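Local coordinates for response regulator aspartate phosphatase H (Bacillus subtilis, PDB 3Q15), which dephosphorylates the sporulation response regulator Spo0F and also acts on the competence regulator ComA, so helping to separate competence and sporulation in time, at residues Ser178-Ile182 and Leu211-Asn217. Residues are numbered along the deposited sequence.
Sequences SIRTI and LAMDIQN. With SO4 (sulfate ion), chain F.
Antiparallel helices of a predicted tetratricopeptide repeat meet here: the first turn of helix 178-194 packs against the last turn of helix 198-214 and the turn after it. CA atoms come nearest at Ile-182 and Leu-211, 7.2 Å apart. No hydrogen bond crosses; Ile-179, Ile-182, Leu-211 and Ile-215 make the interface mainly apolar. Leu-211 (chi1 t, chi2 p), long enough to span the gap, sets CD2 3.5 Å from Thr-181 CG2 and 3.7 Å from Ile-182 CG1. Ile-182 (m, t) extends CD1 to 3.7 Å from small Ala-212's CB and 3.8 Å from Ile-215 CD1. Small Ser-178 lets Ile-215 CG2 pack 3.5 Å from its OG. A Schellman motif follows: Gln-216 has phi 48°, Asn-217 N hydrogen-bonds Ala-212 O (3.0 Å) and Gln-216 N, weakly, Met-213 O (3.1 Å). Asn-217's short carboxamide suits N-capping helix 218-235, OD1 to Phe-220 N; its ND2 lies 3.8 Å from Ile-179 CD1. Outside this packing, Arg-180 salt-bridges Glu-142 and hydrogen-bonds a sulfate, probably from crystallisation. Such antiparallel helix pairing typifies the TPR fold.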
loop_
_atom_site.group_PDB
_atom_site.type_symbol
_atom_site.label_atom_id
_atom_site.label_comp_id
_atom_site.label_asym_id
_atom_site.label_seq_id
_atom_site.Cartn_x
_atom_site.Cartn_y
_atom_site.Cartn_z
ATOM N N SER A 178 16.394 11.881 -17.697
ATOM C CA SER A 178 15.780 13.126 -17.239
ATOM C C SER A 178 14.261 13.105 -17.381
ATOM O O SER A 178 13.541 13.587 -16.506
ATOM C CB SER A 178 16.367 14.327 -17.989
ATOM O OG SER A 178 16.244 14.168 -19.392
ATOM N N ILE A 179 13.777 12.545 -18.484
ATOM C CA ILE A 179 12.339 12.438 -18.715
ATOM C C ILE A 179 11.638 11.723 -17.558
ATOM O O ILE A 179 10.660 12.230 -17.004
ATOM C CB ILE A 179 12.031 11.707 -20.038
ATOM C CG1 ILE A 179 12.536 12.525 -21.228
ATOM C CG2 ILE A 179 10.539 11.436 -20.167
ATOM C CD1 ILE A 179 12.000 13.944 -21.266
ATOM N N ARG A 180 12.136 10.543 -17.199
ATOM C CA ARG A 180 11.568 9.785 -16.089
ATOM C C ARG A 180 11.679 10.559 -14.782
ATOM O O ARG A 180 10.840 10.413 -13.895
ATOM C CB ARG A 180 12.251 8.420 -15.944
ATOM C CG ARG A 180 11.659 7.321 -16.818
ATOM C CD ARG A 180 10.256 6.947 -16.362
ATOM N NE ARG A 180 9.775 5.730 -17.011
ATOM C CZ ARG A 180 8.659 5.647 -17.730
ATOM N NH1 ARG A 180 7.890 6.715 -17.899
ATOM N NH2 ARG A 180 8.309 4.491 -18.276
ATOM N N THR A 181 12.720 11.378 -14.672
ATOM C CA THR A 181 12.952 12.179 -13.476
ATOM C C THR A 181 11.879 13.246 -13.349
ATOM O O THR A 181 11.341 13.475 -12.272
ATOM C CB THR A 181 14.344 12.854 -13.521
ATOM O OG1 THR A 181 15.362 11.847 -13.545
ATOM C CG2 THR A 181 14.558 13.743 -12.307
ATOM N N ILE A 182 11.569 13.894 -14.466
ATOM C CA ILE A 182 10.525 14.906 -14.497
ATOM C C ILE A 182 9.172 14.278 -14.185
ATOM O O ILE A 182 8.415 14.794 -13.360
ATOM C CB ILE A 182 10.474 15.613 -15.858
ATOM C CG1 ILE A 182 11.750 16.438 -16.069
ATOM C CG2 ILE A 182 9.240 16.494 -15.950
ATOM C CD1 ILE A 182 11.873 17.049 -17.442
ATOM N N LEU A 211 14.746 21.297 -14.751
ATOM C CA LEU A 211 15.298 20.165 -15.480
ATOM C C LEU A 211 14.803 20.164 -16.924
ATOM O O LEU A 211 15.578 19.958 -17.859
ATOM C CB LEU A 211 14.920 18.856 -14.784
ATOM C CG LEU A 211 15.539 17.579 -15.347
ATOM C CD1 LEU A 211 17.058 17.681 -15.366
ATOM C CD2 LEU A 211 15.084 16.379 -14.535
ATOM N N ALA A 212 13.505 20.411 -17.093
ATOM C CA ALA A 212 12.875 20.437 -18.411
ATOM C C ALA A 212 13.466 21.507 -19.324
ATOM O O ALA A 212 13.561 21.316 -20.536
ATOM C CB ALA A 212 11.370 20.632 -18.273
ATOM N N MET A 213 13.850 22.640 -18.743
ATOM C CA MET A 213 14.456 23.721 -19.517
ATOM C C MET A 213 15.901 23.410 -19.898
ATOM O O MET A 213 16.370 23.811 -20.964
ATOM C CB MET A 213 14.367 25.053 -18.769
ATOM C CG MET A 213 13.051 25.787 -18.980
ATOM S SD MET A 213 13.027 27.421 -18.225
ATOM C CE MET A 213 11.533 28.105 -18.938
ATOM N N ASP A 214 16.604 22.691 -19.027
ATOM C CA ASP A 214 17.968 22.270 -19.323
ATOM C C ASP A 214 17.999 21.362 -20.550
ATOM O O ASP A 214 18.797 21.566 -21.461
ATOM C CB ASP A 214 18.594 21.562 -18.118
ATOM C CG ASP A 214 19.000 22.527 -17.016
ATOM O OD1 ASP A 214 18.651 22.273 -15.843
ATOM O OD2 ASP A 214 19.676 23.534 -17.317
ATOM N N ILE A 215 17.118 20.365 -20.578
ATOM C CA ILE A 215 17.064 19.432 -21.698
ATOM C C ILE A 215 16.304 20.013 -22.886
ATOM O O ILE A 215 16.084 19.328 -23.883
ATOM C CB ILE A 215 16.424 18.090 -21.294
ATOM C CG1 ILE A 215 15.011 18.313 -20.753
ATOM C CG2 ILE A 215 17.286 17.378 -20.266
ATOM C CD1 ILE A 215 14.341 17.051 -20.284
ATOM N N GLN A 216 15.909 21.278 -22.769
ATOM C CA GLN A 216 15.175 21.967 -23.829
ATOM C C GLN A 216 14.013 21.141 -24.375
ATOM O O GLN A 216 13.898 20.937 -25.584
ATOM C CB GLN A 216 16.116 22.385 -24.963
ATOM C CG GLN A 216 17.083 23.499 -24.582
ATOM C CD GLN A 216 18.020 23.886 -25.711
ATOM O OE1 GLN A 216 18.212 23.131 -26.664
ATOM N NE2 GLN A 216 18.611 25.072 -25.608
ATOM N N ASN A 217 13.154 20.668 -23.476
ATOM C CA ASN A 217 11.942 19.957 -23.870
ATOM C C ASN A 217 10.723 20.852 -23.684
ATOM O O ASN A 217 10.271 21.070 -22.562
ATOM C CB ASN A 217 11.792 18.661 -23.069
ATOM C CG ASN A 217 10.643 17.800 -23.560
ATOM O OD1 ASN A 217 9.509 18.264 -23.679
ATOM N ND2 ASN A 217 10.935 16.537 -23.858
HETATM S S SO4 F . 5.384 5.634 -20.393
HETATM O O1 SO4 F . 6.449 6.601 -20.646
HETATM O O2 SO4 F . 4.466 5.618 -21.526
HETATM O O3 SO4 F . 5.958 4.302 -20.213
HETATM O O4 SO4 F . 4.659 6.022 -19.186
#